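Local coordinates for protein endonuclease IV (Thermus thermophilus, PDB 3AAM) that cleaves phosphodiester bonds at apurinic or apyrimidinic sites in damaged DNA, as a metal-dependent endonuclease that also has 3'-5' exonuclease activity, at residues 123-128 and 162-167; 186-191 and 238-243; 247-252 and 257-262. All coordinates share one frame; numbering follows the deposited sequence.

Contact 1 (123-128 and 162-167); sequences KALRLA and TPLQVC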
loop_
_atom_site.group_PDB
_atom_site.type_symbol
_atom_site.label_atom_id
_atom_site.label_comp_id
_atom_site.label_asym_id
_atom_site.label_seq_id
_atom_site.Cartn_x
_atom_site.Cartn_y
_atom_site.Cartn_z
ATOM N N LYS A 123 -7.813 13.148 11.469
ATOM C CA LYS A 123 -9.076 12.870 12.143
ATOM C C LYS A 123 -9.304 11.364 12.273
ATOM O O LYS A 123 -9.794 10.893 13.296
ATOM C CB LYS A 123 -10.241 13.513 11.379
ATOM C CG LYS A 123 -11.590 13.397 12.086
ATOM C CD LYS A 123 -11.561 14.066 13.451
ATOM C CE LYS A 123 -12.901 13.940 14.161
ATOM N NZ LYS A 123 -12.880 14.592 15.502
ATOM N N ALA A 124 -8.949 10.614 11.235
ATOM C CA ALA A 124 -9.115 9.164 11.257
ATOM C C ALA A 124 -8.250 8.554 12.356
ATOM O O ALA A 124 -8.693 7.666 13.087
ATOM C CB ALA A 124 -8.744 8.569 9.900
ATOM N N LEU A 125 -7.014 9.032 12.465
ATOM C CA LEU A 125 -6.097 8.542 13.489
ATOM C C LEU A 125 -6.654 8.834 14.878
ATOM O O LEU A 125 -6.581 7.996 15.775
ATOM C CB LEU A 125 -4.726 9.207 13.334
ATOM C CG LEU A 125 -3.851 8.685 12.192
ATOM C CD1 LEU A 125 -2.618 9.558 12.032
ATOM C CD2 LEU A 125 -3.452 7.254 12.488
ATOM N N ARG A 126 -7.215 10.026 15.049
ATOM C CA ARG A 126 -7.773 10.411 16.338
ATOM C C ARG A 126 -8.999 9.570 16.679
ATOM O O ARG A 126 -9.135 9.080 17.801
ATOM C CB ARG A 126 -8.132 11.895 16.335
ATOM C CG ARG A 126 -8.425 12.448 17.714
ATOM C CD ARG A 126 -8.506 13.962 17.698
ATOM N NE ARG A 126 -8.644 14.505 19.046
ATOM C CZ ARG A 126 -7.732 14.375 20.005
ATOM N NH1 ARG A 126 -6.602 13.717 19.773
ATOM N NH2 ARG A 126 -7.949 14.901 21.201
ATOM N N LEU A 127 -9.892 9.393 15.711
ATOM C CA LEU A 127 -11.081 8.586 15.946
ATOM C C LEU A 127 -10.699 7.166 16.344
ATOM O O LEU A 127 -11.316 6.571 17.223
ATOM C CB LEU A 127 -11.960 8.535 14.693
ATOM C CG LEU A 127 -12.778 9.779 14.349
ATOM C CD1 LEU A 127 -13.589 9.534 13.088
ATOM C CD2 LEU A 127 -13.699 10.103 15.513
ATOM N N ALA A 128 -9.672 6.628 15.699
ATOM C CA ALA A 128 -9.232 5.268 15.986
ATOM C C ALA A 128 -8.417 5.174 17.268
ATOM O O ALA A 128 -8.118 4.076 17.737
ATOM C CB ALA A 128 -8.421 4.729 14.813
ATOM N N THR A 162 3.319 14.891 11.816
ATOM C CA THR A 162 2.314 13.853 12.046
ATOM C C THR A 162 3.039 12.515 12.116
ATOM O O THR A 162 4.226 12.433 11.806
ATOM C CB THR A 162 1.306 13.743 10.882
ATOM O OG1 THR A 162 1.894 12.978 9.818
ATOM C CG2 THR A 162 0.928 15.119 10.359
ATOM N N PRO A 163 2.335 11.450 12.535
ATOM C CA PRO A 163 2.964 10.132 12.616
ATOM C C PRO A 163 2.760 9.375 11.301
ATOM O O PRO A 163 3.052 8.189 11.207
ATOM C CB PRO A 163 2.231 9.479 13.778
ATOM C CG PRO A 163 0.836 9.998 13.596
ATOM C CD PRO A 163 1.065 11.468 13.286
ATOM N N LEU A 164 2.243 10.073 10.294
ATOM C CA LEU A 164 2.005 9.467 8.990
ATOM C C LEU A 164 3.320 9.173 8.285
ATOM O O LEU A 164 4.307 9.883 8.467
ATOM C CB LEU A 164 1.194 10.405 8.092
ATOM C CG LEU A 164 -0.200 10.854 8.531
ATOM C CD1 LEU A 164 -0.709 11.950 7.599
ATOM C CD2 LEU A 164 -1.133 9.662 8.519
ATOM N N GLN A 165 3.325 8.112 7.491
ATOM C CA GLN A 165 4.494 7.769 6.707
ATOM C C GLN A 165 4.037 7.583 5.272
ATOM O O GLN A 165 2.864 7.795 4.968
ATOM C CB GLN A 165 5.193 6.527 7.263
ATOM C CG GLN A 165 5.970 6.852 8.536
ATOM C CD GLN A 165 6.829 5.711 9.024
ATOM O OE1 GLN A 165 7.606 5.135 8.262
ATOM N NE2 GLN A 165 6.703 5.381 10.310
ATOM N N VAL A 166 4.944 7.176 4.394
ATOM C CA VAL A 166 4.606 7.060 2.983
ATOM C C VAL A 166 4.748 5.689 2.342
ATOM O O VAL A 166 5.605 4.892 2.722
ATOM C CB VAL A 166 5.469 8.068 2.169
ATOM C CG1 VAL A 166 5.322 7.824 0.669
ATOM C CG2 VAL A 166 5.068 9.488 2.526
ATOM N N CYS A 167 3.877 5.425 1.371
ATOM C CA CYS A 167 3.936 4.201 0.590
ATOM C C CYS A 167 4.201 4.647 -0.843
ATOM O O CYS A 167 3.418 5.394 -1.425
ATOM C CB CYS A 167 2.616 3.427 0.632
ATOM S SG CYS A 167 2.581 2.053 -0.564
#
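Leu-125, near the C-terminal end of helix 114-128, faces the turn at Pro-163 that leads into strand 165-169, and the CA atoms of Leu-125 and Pro-163, the nearest pair between the two backbones, are 9.2 Å apart. No hydrogen bond joins the segments; at that separation the gap is closed by side chains alone. The Leu-125 side chain sets out toward the turn, and one methyl, CD1, does all the touching. With CG beside the backbone N and anti to the carbonyl carbon (chi1 -76°), CD1 comes to two partners at once. Against the pyrrolidine ring it is the methyl end that makes the approach, Leu-125 CD1 lying 3.8 Å from Pro-163 CG. Leu-164 comes in obliquely and offers its CD2 methyl, also 3.8 Å from Leu-125 CD1. The turn has a polar brace of its own: Thr-162 OG1 accepts from Leu-164 N at 3.0 Å, an ST turn, and the same hydroxyl is hydrogen-bonded to the carbonyl of Val-159. Leu-164 also rests on Leu-136 of the neighbouring strand and on Ala-121 of helix 114-128, the helix that carries Leu-125. This is plain apolar packing, a worked example of how an outer helix of a TIM barrel rests on the turn that enters a parallel strand, here away from the metal site.

Contact 2 (186-191 and 238-243); sequences GVLDAL and PRLKDR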
loop_
_atom_site.group_PDB
_atom_site.type_symbol
_atom_site.label_atom_id
_atom_site.label_comp_id
_atom_site.label_asym_id
_atom_site.label_seq_id
_atom_site.Cartn_x
_atom_site.Cartn_y
_atom_site.Cartn_z
ATOM N N GLY A 186 17.261 7.589 -9.804
ATOM C CA GLY A 186 17.000 9.010 -9.665
ATOM C C GLY A 186 15.673 9.278 -8.985
ATOM O O GLY A 186 15.530 10.242 -8.233
ATOM N N VAL A 187 14.690 8.428 -9.259
ATOM C CA VAL A 187 13.378 8.583 -8.648
ATOM C C VAL A 187 13.493 8.337 -7.148
ATOM O O VAL A 187 12.885 9.042 -6.346
ATOM C CB VAL A 187 12.353 7.597 -9.251
ATOM C CG1 VAL A 187 11.032 7.692 -8.501
ATOM C CG2 VAL A 187 12.131 7.918 -10.723
ATOM N N LEU A 188 14.276 7.334 -6.763
ATOM C CA LEU A 188 14.442 7.055 -5.347
ATOM C C LEU A 188 15.259 8.161 -4.691
ATOM O O LEU A 188 15.054 8.466 -3.520
ATOM C CB LEU A 188 15.109 5.695 -5.130
ATOM C CG LEU A 188 14.253 4.492 -5.536
ATOM C CD1 LEU A 188 15.039 3.222 -5.272
ATOM C CD2 LEU A 188 12.944 4.483 -4.758
ATOM N N ASP A 189 16.178 8.768 -5.442
ATOM C CA ASP A 189 16.982 9.855 -4.886
ATOM C C ASP A 189 16.065 11.031 -4.587
ATOM O O ASP A 189 16.217 11.708 -3.573
ATOM C CB ASP A 189 18.064 10.323 -5.867
ATOM C CG ASP A 189 19.044 9.228 -6.235
ATOM O OD1 ASP A 189 19.292 8.328 -5.407
ATOM O OD2 ASP A 189 19.586 9.281 -7.360
ATOM N N ALA A 190 15.115 11.269 -5.488
ATOM C CA ALA A 190 14.167 12.364 -5.334
ATOM C C ALA A 190 13.264 12.114 -4.138
ATOM O O ALA A 190 12.964 13.026 -3.366
ATOM C CB ALA A 190 13.330 12.514 -6.606
ATOM N N LEU A 191 12.837 10.868 -3.975
ATOM C CA LEU A 191 11.970 10.526 -2.861
ATOM C C LEU A 191 12.702 10.685 -1.532
ATOM O O LEU A 191 12.123 11.147 -0.549
ATOM C CB LEU A 191 11.455 9.091 -3.011
ATOM C CG LEU A 191 10.446 8.623 -1.959
ATOM C CD1 LEU A 191 9.216 9.524 -1.984
ATOM C CD2 LEU A 191 10.052 7.174 -2.240
ATOM N N PRO A 238 19.794 -0.944 -2.703
ATOM C CA PRO A 238 20.309 -1.201 -1.354
ATOM C C PRO A 238 19.629 -0.426 -0.229
ATOM O O PRO A 238 19.600 -0.879 0.911
ATOM C CB PRO A 238 21.789 -0.850 -1.486
ATOM C CG PRO A 238 22.087 -1.223 -2.901
ATOM C CD PRO A 238 20.897 -0.650 -3.635
ATOM N N ARG A 239 19.086 0.742 -0.546
ATOM C CA ARG A 239 18.427 1.557 0.465
ATOM C C ARG A 239 17.074 0.994 0.892
ATOM O O ARG A 239 16.542 1.379 1.931
ATOM C CB ARG A 239 18.241 2.983 -0.056
ATOM C CG ARG A 239 19.543 3.728 -0.278
ATOM C CD ARG A 239 19.328 5.012 -1.063
ATOM N NE ARG A 239 18.973 4.754 -2.455
ATOM C CZ ARG A 239 18.833 5.700 -3.382
ATOM N NH1 ARG A 239 19.015 6.976 -3.066
ATOM N NH2 ARG A 239 18.520 5.370 -4.632
ATOM N N LEU A 240 16.532 0.078 0.096
ATOM C CA LEU A 240 15.226 -0.507 0.390
ATOM C C LEU A 240 15.296 -1.990 0.721
ATOM O O LEU A 240 14.266 -2.660 0.790
ATOM C CB LEU A 240 14.295 -0.322 -0.808
ATOM C CG LEU A 240 14.134 1.100 -1.346
ATOM C CD1 LEU A 240 13.245 1.066 -2.576
ATOM C CD2 LEU A 240 13.544 2.003 -0.271
ATOM N N LYS A 241 16.499 -2.500 0.939
ATOM C CA LYS A 241 16.671 -3.923 1.216
ATOM C C LYS A 241 15.866 -4.480 2.387
ATOM O O LYS A 241 15.583 -5.674 2.417
ATOM C CB LYS A 241 18.154 -4.246 1.418
ATOM C CG LYS A 241 18.780 -3.599 2.631
ATOM C CD LYS A 241 20.270 -3.866 2.654
ATOM C CE LYS A 241 20.946 -3.164 3.816
ATOM N NZ LYS A 241 22.412 -3.408 3.812
ATOM N N ASP A 242 15.490 -3.632 3.339
ATOM C CA ASP A 242 14.727 -4.096 4.498
ATOM C C ASP A 242 13.268 -3.647 4.470
ATOM O O ASP A 242 12.597 -3.637 5.504
ATOM C CB ASP A 242 15.380 -3.598 5.794
ATOM C CG ASP A 242 16.816 -4.069 5.944
ATOM O OD1 ASP A 242 17.043 -5.297 5.923
ATOM O OD2 ASP A 242 17.717 -3.213 6.081
ATOM N N ARG A 243 12.771 -3.287 3.291
ATOM C CA ARG A 243 11.396 -2.826 3.180
ATOM C C ARG A 243 10.455 -3.917 2.695
ATOM O O ARG A 243 10.879 -5.030 2.372
ATOM C CB ARG A 243 11.308 -1.619 2.241
ATOM C CG ARG A 243 12.269 -0.482 2.563
ATOM C CD ARG A 243 12.159 0.003 3.999
ATOM N NE ARG A 243 13.091 1.105 4.235
ATOM C CZ ARG A 243 13.569 1.447 5.425
ATOM N NH1 ARG A 243 13.207 0.774 6.509
ATOM N NH2 ARG A 243 14.422 2.458 5.529
#
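A salt bridge laid beside a small leucine contact joins the outer layer of the TIM barrel at this point: helix 184-194 meets the loop 238-243 that runs into strand 244-247. Asp-189 and Arg-239 carry the polar half, Leu-188 and Leu-240 the apolar half. Arg-239 stretches across with its chain bent at chi3 (-70°), and the two charged side chains cross at about a right angle. Asp-189 OD1 alone accepts from both terminal nitrogens of Arg-239: a firm bond from Arg-239 NH1 to Asp-189 OD1 at 2.7 Å, and a weak one from Arg-239 NH2 to Asp-189 OD1 at 3.2 Å. The carboxylate and guanidinium planes are 53° apart, unlike those of a flat bidentate pair. Arg-239 NE forms a second salt bridge, with Asp-237 OD1, which leaves the arginine held between two acids. Its NH2 also lies 3.5 Å from Leu-188 CB, where the charged group slants across the leucine stem. A leucine in place of Arg-239 would probably leave both Asp-189 and Asp-237 without their cationic mate and remove the salt-bridge tie between helix and loop. Deeper in, Leu-188 continues to Leu-168 of strand 165-169, connecting this outer helix with the barrel wall. Across the contact the two leucines meet tip to tip, Leu-188 CD1 standing 3.9 Å from Leu-240 CD1.

Contact 3 (247-252 and 257-262); sequences LETPRG and AWNLRV
One face of the Asn-259 amide receives a methyl of Leu-247: CD2 sits over the amide carbon, 3.3 Å from Asn-259 CG, a tight approach. The two side chains cross at about a right angle, and the CD2 methyl, by its position over CG, does the touching. Thr-249 arrives obliquely, but its hydroxyl has its polar partner elsewhere, in a hydrogen bond with His-221 ND1. His-221 also touches Asn-259, as does Phe-6 of strand 3-6, so the Asn-259 side chain is packed between the loop and strand 3-6. What brings the methyl over the amide is the extended first torsion of Leu-247, CG anti to the backbone N (chi1 179°), together with an asparagine stem that sets out toward the loop. Here the backbones are 8.5 Å apart between Leu-247 CA and Asn-259 CA. Farther along, Gly-252 takes the N-cap position of helix 253-267; at its backbone angles any side chain would press against the carbonyl oxygen of Arg-251. Arg-251 itself forms salt bridges with Asp-256 and Glu-22. Elsewhere in the loop, the backbone carbonyl of Glu-248 is hydrogen-bonded to ND1 of His-219, a manganese ligand, which is consistent with a part in orienting that ligand; the Thr-249 side chain lies about 9 Å from the ion. The segments are the closing strand-loop-helix connection of a TIM barrel; the loop lies beside the metal site of this endonuclease, and its Glu-248 carbonyl binds a first-shell histidine.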
loop_
_atom_site.group_PDB
_atom_site.type_symbol
_atom_site.label_atom_id
_atom_site.label_comp_id
_atom_site.label_asym_id
_atom_site.label_seq_id
_atom_site.Cartn_x
_atom_site.Cartn_y
_atom_site.Cartn_z
ATOM N N LEU A 247 2.738 -6.240 -4.620
ATOM C CA LEU A 247 2.269 -6.087 -5.993
ATOM C C LEU A 247 0.746 -6.125 -5.911
ATOM O O LEU A 247 0.187 -6.931 -5.164
ATOM C CB LEU A 247 2.777 -7.240 -6.867
ATOM C CG LEU A 247 2.335 -7.210 -8.332
ATOM C CD1 LEU A 247 2.871 -5.963 -9.033
ATOM C CD2 LEU A 247 2.841 -8.465 -9.029
ATOM N N GLU A 248 0.085 -5.242 -6.655
ATOM C CA GLU A 248 -1.376 -5.162 -6.648
ATOM C C GLU A 248 -1.913 -5.359 -8.063
ATOM O O GLU A 248 -2.236 -4.396 -8.752
ATOM C CB GLU A 248 -1.822 -3.798 -6.119
ATOM C CG GLU A 248 -1.223 -3.404 -4.774
ATOM C CD GLU A 248 -1.655 -2.017 -4.342
ATOM O OE1 GLU A 248 -1.545 -1.080 -5.164
ATOM O OE2 GLU A 248 -2.097 -1.860 -3.188
ATOM N N THR A 249 -1.999 -6.612 -8.493
ATOM C CA THR A 249 -2.481 -6.926 -9.831
ATOM C C THR A 249 -3.406 -8.139 -9.775
ATOM O O THR A 249 -3.533 -8.773 -8.735
ATOM C CB THR A 249 -1.300 -7.217 -10.765
ATOM O OG1 THR A 249 -0.530 -8.298 -10.225
ATOM C CG2 THR A 249 -0.421 -5.987 -10.904
ATOM N N PRO A 250 -4.071 -8.468 -10.893
ATOM C CA PRO A 250 -4.981 -9.619 -10.919
ATOM C C PRO A 250 -4.364 -10.895 -10.344
ATOM O O PRO A 250 -3.202 -11.213 -10.609
ATOM C CB PRO A 250 -5.330 -9.735 -12.396
ATOM C CG PRO A 250 -5.356 -8.294 -12.820
ATOM C CD PRO A 250 -4.090 -7.759 -12.184
ATOM N N ARG A 251 -5.167 -11.625 -9.575
ATOM C CA ARG A 251 -4.720 -12.845 -8.913
ATOM C C ARG A 251 -5.186 -14.123 -9.599
ATOM O O ARG A 251 -6.226 -14.149 -10.249
ATOM C CB ARG A 251 -5.227 -12.844 -7.474
ATOM C CG ARG A 251 -4.750 -11.659 -6.635
ATOM C CD ARG A 251 -3.271 -11.794 -6.314
ATOM N NE ARG A 251 -2.969 -13.172 -5.944
ATOM C CZ ARG A 251 -3.512 -13.806 -4.910
ATOM N NH1 ARG A 251 -4.376 -13.185 -4.117
ATOM N NH2 ARG A 251 -3.237 -15.087 -4.704
ATOM N N GLY A 252 -4.410 -15.188 -9.429
ATOM C CA GLY A 252 -4.760 -16.466 -10.022
ATOM C C GLY A 252 -3.541 -17.359 -10.099
ATOM O O GLY A 252 -2.416 -16.869 -10.000
ATOM N N ALA A 257 2.020 -17.365 -10.403
ATOM C CA ALA A 257 3.244 -18.081 -10.762
ATOM C C ALA A 257 4.214 -17.168 -11.497
ATOM O O ALA A 257 5.415 -17.185 -11.226
ATOM C CB ALA A 257 2.914 -19.301 -11.623
ATOM N N TRP A 258 3.688 -16.387 -12.435
ATOM C CA TRP A 258 4.497 -15.448 -13.211
ATOM C C TRP A 258 5.176 -14.439 -12.288
ATOM O O TRP A 258 6.400 -14.280 -12.301
ATOM C CB TRP A 258 3.607 -14.713 -14.228
ATOM C CG TRP A 258 4.290 -13.602 -14.998
ATOM C CD1 TRP A 258 4.708 -12.394 -14.507
ATOM C CD2 TRP A 258 4.619 -13.598 -16.395
ATOM N NE1 TRP A 258 5.276 -11.643 -15.508
ATOM C CE2 TRP A 258 5.238 -12.358 -16.676
ATOM C CE3 TRP A 258 4.456 -14.524 -17.436
ATOM C CZ2 TRP A 258 5.694 -12.019 -17.955
ATOM C CZ3 TRP A 258 4.912 -14.185 -18.707
ATOM C CH2 TRP A 258 5.522 -12.943 -18.953
ATOM N N ASN A 259 4.377 -13.757 -11.481
ATOM C CA ASN A 259 4.918 -12.755 -10.580
ATOM C C ASN A 259 5.897 -13.307 -9.555
ATOM O O ASN A 259 6.906 -12.673 -9.267
ATOM C CB ASN A 259 3.767 -12.019 -9.898
ATOM C CG ASN A 259 2.982 -11.161 -10.872
ATOM O OD1 ASN A 259 1.749 -11.170 -10.882
ATOM N ND2 ASN A 259 3.698 -10.406 -11.700
ATOM N N LEU A 260 5.611 -14.477 -8.992
ATOM C CA LEU A 260 6.519 -15.059 -8.012
ATOM C C LEU A 260 7.847 -15.447 -8.657
ATOM O O LEU A 260 8.910 -15.287 -8.055
ATOM C CB LEU A 260 5.878 -16.275 -7.336
ATOM C CG LEU A 260 4.726 -15.935 -6.385
ATOM C CD1 LEU A 260 4.075 -17.208 -5.879
ATOM C CD2 LEU A 260 5.255 -15.101 -5.223
ATOM N N ARG A 261 7.794 -15.950 -9.885
ATOM C CA ARG A 261 9.019 -16.327 -10.575
ATOM C C ARG A 261 9.884 -15.092 -10.831
ATOM O O ARG A 261 11.106 -15.156 -10.727
ATOM C CB ARG A 261 8.682 -17.065 -11.877
ATOM C CG ARG A 261 8.349 -18.546 -11.641
ATOM C CD ARG A 261 7.534 -19.139 -12.779
ATOM N NE ARG A 261 8.195 -18.975 -14.070
ATOM C CZ ARG A 261 9.127 -19.789 -14.555
ATOM N NH1 ARG A 261 9.524 -20.848 -13.863
ATOM N NH2 ARG A 261 9.666 -19.539 -15.740
ATOM N N VAL A 262 9.256 -13.960 -11.137
ATOM C CA VAL A 262 10.024 -12.740 -11.368
ATOM C C VAL A 262 10.589 -12.197 -10.042
ATOM O O VAL A 262 11.763 -11.848 -9.964
ATOM C CB VAL A 262 9.162 -11.671 -12.072
ATOM C CG1 VAL A 262 9.973 -10.391 -12.260
ATOM C CG2 VAL A 262 8.706 -12.202 -13.432
#

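Overall arrangement
Taken together, the three contacts sample different joints of one barrel, and all are partly buried. Contact 1 includes an exposed proline, contact 2 pairs buried leucines with partly exposed charges, and contact 3 centres on buried Leu-247 and Asn-259. Contacts 2 and 3 bracket the same strand, 244-247, one using the loop that enters it and the other the loop that leaves it, yet their centres are 22 Å apart. Contact 1 takes in the start of strand 165-169, which Leu-188 of contact 2 reaches at Leu-168. Contact 1 is wholly apolar, contact 2 adds a salt bridge, and contact 3 sets a methyl on an amide. Contacts 1 and 3 lie on opposite sides of the chain's centre, and contact 3 alone adjoins the metal site.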